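Local coordinates for putative type VI secretion protein (Escherichia coli, PDB 6SKI) that probably hydrolyses phospholipids as a toxic effector of the type VI secretion system and is loaded onto the VgrG spike, at residues Y99-I102 / H103-N106; N414-A417 / N418-L421; D74-S77 / C78-F81. One frame throughout, in Å; residues are numbered along the deposited sequence.

Contact 1 of 3, residues Y99-I102 / H103-N106; sequences YSNI and HWLN
Asn-101 O takes the backbone N-H of Leu-105 at 2.9 Å, the first full-strength bond of helix 101-108; one step earlier, Trp-104 N reaches Ser-100 O only weakly, at 3.5 Å. At this end of the helix Tyr-99, His-103 and Trp-104 form an aromatic cluster. The phenol and imidazole rings lie face to face, planes 9° apart and centroids 3.9 Å from each other, with His-103 CE1 over the middle of the tyrosine ring. His-103 holds CG anti to its backbone N (chi1 178°), which carries the imidazole back along the helix to Tyr-99, four residues earlier. Trp-104 meets the same phenol differently: the tyrosine turns an edge to the indole face in an offset T-shaped pair, planes at 77°, and Tyr-99 CD2 comes to 4.0 Å from Trp-104 CZ2. Ser-100 sits at the N-cap position, but its OG bonds to Asp-44 instead of capping the helix. On the inner side Ile-102 and Leu-105 pack on Phe-42 and Phe-194 of the central sheet. The weak first backbone bond is thus accompanied by ring stacking across the same turn, and the hydroxyl of Ser-100 is satisfied by Asp-44.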
# COMPACT_ATOMS: atom_id res chain seq x y z
N TYR A 99 -12.02 3.08 -1.32
CA TYR A 99 -11.46 2.02 -0.49
C TYR A 99 -10.66 1.05 -1.35
O TYR A 99 -11.11 0.62 -2.42
CB TYR A 99 -12.58 1.28 0.23
CG TYR A 99 -13.24 2.10 1.31
CD1 TYR A 99 -12.48 2.76 2.27
CD2 TYR A 99 -14.62 2.23 1.37
CE1 TYR A 99 -13.07 3.51 3.25
CE2 TYR A 99 -15.22 2.98 2.35
CZ TYR A 99 -14.44 3.62 3.29
OH TYR A 99 -15.03 4.37 4.28
N SER A 100 -9.46 0.71 -0.89
CA SER A 100 -8.61 -0.21 -1.62
C SER A 100 -9.00 -1.64 -1.26
O SER A 100 -9.94 -1.88 -0.50
CB SER A 100 -7.14 0.06 -1.31
OG SER A 100 -6.97 0.41 0.05
N ASN A 101 -8.27 -2.61 -1.80
CA ASN A 101 -8.51 -4.00 -1.46
C ASN A 101 -7.88 -4.38 -0.13
O ASN A 101 -8.28 -5.38 0.46
CB ASN A 101 -7.97 -4.91 -2.56
CG ASN A 101 -8.96 -5.10 -3.69
OD1 ASN A 101 -10.14 -4.78 -3.56
ND2 ASN A 101 -8.48 -5.63 -4.81
N ILE A 102 -6.93 -3.58 0.35
CA ILE A 102 -6.39 -3.79 1.69
C ILE A 102 -7.43 -3.41 2.73
O ILE A 102 -7.55 -4.07 3.77
CB ILE A 102 -5.08 -3.00 1.86
CG1 ILE A 102 -4.04 -3.50 0.87
CG2 ILE A 102 -4.57 -3.12 3.28
CD1 ILE A 102 -3.72 -4.96 1.02
N HIS A 103 -8.21 -2.37 2.47
CA HIS A 103 -9.33 -2.03 3.34
C HIS A 103 -10.31 -3.19 3.45
O HIS A 103 -10.75 -3.55 4.55
CB HIS A 103 -10.04 -0.78 2.81
CG HIS A 103 -11.23 -0.38 3.62
ND1 HIS A 103 -12.51 -0.77 3.30
CD2 HIS A 103 -11.33 0.40 4.72
CE1 HIS A 103 -13.35 -0.26 4.18
NE2 HIS A 103 -12.67 0.46 5.05
N TRP A 104 -10.67 -3.79 2.32
CA TRP A 104 -11.65 -4.87 2.33
C TRP A 104 -11.07 -6.14 2.95
O TRP A 104 -11.79 -6.88 3.62
CB TRP A 104 -12.14 -5.13 0.91
CG TRP A 104 -12.87 -3.98 0.33
CD1 TRP A 104 -12.56 -3.30 -0.80
CD2 TRP A 104 -14.04 -3.35 0.86
NE1 TRP A 104 -13.46 -2.29 -1.01
CE2 TRP A 104 -14.38 -2.30 -0.00
CE3 TRP A 104 -14.84 -3.59 1.99
CZ2 TRP A 104 -15.49 -1.48 0.22
CZ3 TRP A 104 -15.93 -2.78 2.20
CH2 TRP A 104 -16.24 -1.74 1.32
N LEU A 105 -9.79 -6.40 2.72
CA LEU A 105 -9.15 -7.54 3.37
C LEU A 105 -9.10 -7.34 4.88
O LEU A 105 -9.28 -8.30 5.64
CB LEU A 105 -7.74 -7.73 2.82
CG LEU A 105 -7.62 -8.44 1.47
CD1 LEU A 105 -6.19 -8.35 0.98
CD2 LEU A 105 -8.05 -9.88 1.56
N ASN A 106 -8.86 -6.11 5.33
CA ASN A 106 -8.89 -5.81 6.76
C ASN A 106 -10.29 -6.02 7.32
O ASN A 106 -10.46 -6.63 8.38
CB ASN A 106 -8.41 -4.38 6.99
CG ASN A 106 -8.18 -4.08 8.45
OD1 ASN A 106 -7.18 -4.50 9.03
ND2 ASN A 106 -9.09 -3.34 9.06

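Contact 2 of 3, residues N414-A417 / N418-L421; sequences NDWA and NVCL
Trp-416 swings its indole away from its backbone N (chi1 -174°), and Val-419 directs CG1 away from its own N in the same sense; together these torsions lay the valine branches on the indole near the start of helix 416-431. At this helix start the indole receives a CH-pi contact from Val-419, three residues on, and a sulfur-aromatic contact from Cys-420. Val-419 CG1 stands over the face of the six-membered ring of Trp-416, 4.0 Å from its centroid and 14° off the normal, whereas CG2 settles nearer the rim, 3.7 Å from Trp-416 CE3. Cys-420 approaches the other end of the indole: its SG lies 4.2 Å from the centroid of the five-membered ring, obliquely, on a line 38° off the normal. Valine and cysteine thus divide the two rings of the indole between them. Beneath them Cys-420 N donates to Trp-416 O at 3.0 Å.

Around this turn, Trp-416 and Cys-420 both pack on Leu-306 of strand 303-306, and Val-419 faces Ala-455 and Ala-458 of helix 452-466. The turn thus lies between strand 303-306, at the end of the central sheet, and helix 452-466. Asn-418 points elsewhere, its ND2 making a weak bond to Glu-444 O. Ala-417 O accepts two hydrogen bonds, one from the side-chain amide of Asn-101 and one from Leu-421 N at 2.9 Å, the latter donor standing above the carbonyl plane.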
# COMPACT_ATOMS: atom_id res chain seq x y z
N ASN A 414 -15.73 0.18 -11.31
CA ASN A 414 -14.62 -0.23 -10.46
C ASN A 414 -14.76 -1.66 -9.95
O ASN A 414 -14.23 -1.99 -8.88
CB ASN A 414 -14.48 0.73 -9.28
CG ASN A 414 -15.56 0.53 -8.24
OD1 ASN A 414 -16.69 0.16 -8.56
ND2 ASN A 414 -15.22 0.78 -6.98
N ASP A 415 -15.44 -2.52 -10.70
CA ASP A 415 -15.81 -3.85 -10.21
C ASP A 415 -14.73 -4.90 -10.42
O ASP A 415 -14.94 -6.05 -10.03
CB ASP A 415 -17.10 -4.31 -10.89
CG ASP A 415 -18.28 -3.43 -10.55
OD1 ASP A 415 -18.68 -3.40 -9.37
OD2 ASP A 415 -18.80 -2.77 -11.47
N TRP A 416 -13.60 -4.56 -11.03
CA TRP A 416 -12.55 -5.55 -11.25
C TRP A 416 -11.62 -5.68 -10.06
O TRP A 416 -10.96 -6.72 -9.90
CB TRP A 416 -11.76 -5.21 -12.51
CG TRP A 416 -10.77 -6.26 -12.89
CD1 TRP A 416 -9.42 -6.19 -12.77
CD2 TRP A 416 -11.07 -7.54 -13.43
NE1 TRP A 416 -8.85 -7.36 -13.21
CE2 TRP A 416 -9.84 -8.21 -13.62
CE3 TRP A 416 -12.25 -8.20 -13.77
CZ2 TRP A 416 -9.77 -9.49 -14.14
CZ3 TRP A 416 -12.17 -9.48 -14.29
CH2 TRP A 416 -10.94 -10.11 -14.47
N ALA A 417 -11.59 -4.68 -9.18
CA ALA A 417 -10.85 -4.81 -7.94
C ALA A 417 -11.54 -5.74 -6.97
O ALA A 417 -10.87 -6.30 -6.10
CB ALA A 417 -10.65 -3.44 -7.30
N ASN A 418 -12.84 -5.98 -7.14
CA ASN A 418 -13.51 -7.01 -6.36
C ASN A 418 -13.08 -8.40 -6.82
O ASN A 418 -12.91 -9.31 -6.00
CB ASN A 418 -15.02 -6.85 -6.47
CG ASN A 418 -15.50 -5.55 -5.88
OD1 ASN A 418 -14.87 -4.98 -5.00
ND2 ASN A 418 -16.63 -5.06 -6.37
N VAL A 419 -12.86 -8.56 -8.13
CA VAL A 419 -12.32 -9.82 -8.64
C VAL A 419 -10.92 -10.04 -8.10
O VAL A 419 -10.57 -11.14 -7.67
CB VAL A 419 -12.35 -9.81 -10.18
CG1 VAL A 419 -11.73 -11.09 -10.72
CG2 VAL A 419 -13.76 -9.63 -10.69
N CYS A 420 -10.09 -8.99 -8.12
CA CYS A 420 -8.74 -9.13 -7.58
C CYS A 420 -8.77 -9.41 -6.08
O CYS A 420 -7.94 -10.18 -5.57
CB CYS A 420 -7.95 -7.86 -7.88
SG CYS A 420 -7.74 -7.58 -9.64
N LEU A 421 -9.73 -8.81 -5.37
CA LEU A 421 -9.94 -9.12 -3.97
C LEU A 421 -10.25 -10.59 -3.77
O LEU A 421 -9.72 -11.23 -2.86
CB LEU A 421 -11.10 -8.27 -3.43
CG LEU A 421 -11.36 -8.36 -1.94
CD1 LEU A 421 -10.16 -7.89 -1.15
CD2 LEU A 421 -12.58 -7.55 -1.61

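Contact 3 of 3, residues D74-S77 / C78-F81; sequences DAQS and CEDF
Cys-78 N donates to Asp-74 O at 2.9 Å, one turn back along helix 72-85. The first torsion of Cys-78 (chi1 -70°) places its sulfur beside the backbone N and anti to the carbonyl carbon, so that SG lies on the same side, near that carbonyl. Ser-77 has a similar torsion, and its OG likewise folds back, to bond to Lys-73 O. Gln-76 behaves otherwise: CG leaves anti to N, then the chain bends at chi2 (71°) and brings its end toward Glu-79 and Asp-80, although which way round its amide lies is uncertain. Glu-79 runs out extended beyond CG and delivers OE2 to a salt bridge with Lys-520. The carboxylate of Asp-80 has a long, weak ion pair with Arg-382. All four backbone N-H groups from Cys-78 to Phe-81 bond to the carbonyls four residues earlier, as in a regular alpha-helix. Cys-78 and Ser-77 pack on Phe-337 of strand 328-341, Phe-81 meets Phe-331 of the same strand and Ala-404 of strand 398-409, and Ala-75, Gln-76 and Glu-79 touch Phe-522 of strand 521-523, so the helix bridges these three strands.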
# COMPACT_ATOMS: atom_id res chain seq x y z
N ASP A 74 4.71 26.28 -23.34
CA ASP A 74 4.04 25.10 -23.87
C ASP A 74 3.32 24.33 -22.77
O ASP A 74 2.26 23.74 -23.00
CB ASP A 74 5.04 24.20 -24.59
CG ASP A 74 5.28 24.63 -26.02
OD1 ASP A 74 4.57 25.53 -26.51
OD2 ASP A 74 6.19 24.06 -26.66
N ALA A 75 3.88 24.33 -21.56
CA ALA A 75 3.21 23.65 -20.45
C ALA A 75 1.92 24.37 -20.06
O ALA A 75 0.90 23.72 -19.80
CB ALA A 75 4.16 23.56 -19.26
N GLN A 76 1.94 25.70 -20.03
CA GLN A 76 0.71 26.43 -19.74
C GLN A 76 -0.29 26.26 -20.87
O GLN A 76 -1.50 26.22 -20.63
CB GLN A 76 1.01 27.90 -19.50
CG GLN A 76 -0.22 28.72 -19.20
CD GLN A 76 -0.79 28.42 -17.83
OE1 GLN A 76 -1.94 27.98 -17.70
NE2 GLN A 76 0.00 28.65 -16.80
N SER A 77 0.19 26.13 -22.11
CA SER A 77 -0.72 25.85 -23.21
C SER A 77 -1.32 24.45 -23.10
O SER A 77 -2.48 24.26 -23.46
CB SER A 77 -0.00 26.01 -24.55
OG SER A 77 0.64 27.26 -24.64
N CYS A 78 -0.56 23.48 -22.60
CA CYS A 78 -1.11 22.15 -22.35
C CYS A 78 -2.19 22.20 -21.29
O CYS A 78 -3.25 21.57 -21.43
CB CYS A 78 0.00 21.19 -21.92
SG CYS A 78 1.18 20.73 -23.21
N GLU A 79 -1.94 22.94 -20.21
CA GLU A 79 -2.95 23.10 -19.17
C GLU A 79 -4.21 23.76 -19.72
O GLU A 79 -5.33 23.32 -19.42
CB GLU A 79 -2.39 23.91 -18.00
CG GLU A 79 -3.40 24.15 -16.90
CD GLU A 79 -2.76 24.33 -15.54
OE1 GLU A 79 -2.47 23.31 -14.88
OE2 GLU A 79 -2.54 25.49 -15.14
N ASP A 80 -4.05 24.81 -20.52
CA ASP A 80 -5.19 25.49 -21.11
C ASP A 80 -5.96 24.58 -22.06
O ASP A 80 -7.19 24.57 -22.07
CB ASP A 80 -4.72 26.75 -21.84
CG ASP A 80 -4.55 27.93 -20.91
OD1 ASP A 80 -4.69 27.75 -19.69
OD2 ASP A 80 -4.26 29.04 -21.41
N PHE A 81 -5.23 23.79 -22.86
CA PHE A 81 -5.84 22.83 -23.75
C PHE A 81 -6.71 21.85 -22.98
O PHE A 81 -7.88 21.64 -23.30
CB PHE A 81 -4.74 22.09 -24.51
CG PHE A 81 -5.19 21.39 -25.76
CD1 PHE A 81 -6.52 21.39 -26.14
CD2 PHE A 81 -4.28 20.71 -26.54
CE1 PHE A 81 -6.91 20.73 -27.28
CE2 PHE A 81 -4.67 20.06 -27.68
CZ PHE A 81 -5.98 20.07 -28.05

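How the contacts relate
From the N terminus the order is contact 3, contact 1, contact 2; they lie in series, none nesting in or crossing another, and each closes only a helical turn. Contact 3 belongs to helix 72-85 and joins it to strands 328-341, 398-409 and 521-523. The next helix, 101-108, carries contact 1, whose centre is about 37 Å from that of contact 3. Contact 2 opens some 300 residues later yet touches contact 1 directly, with centres about 11 Å apart: Leu-421 packs on Trp-104 and Leu-105. This join brings the starts of helices 101-108 and 416-431 together beside the central, mostly parallel sheet, consistent with an alpha/beta-hydrolase core.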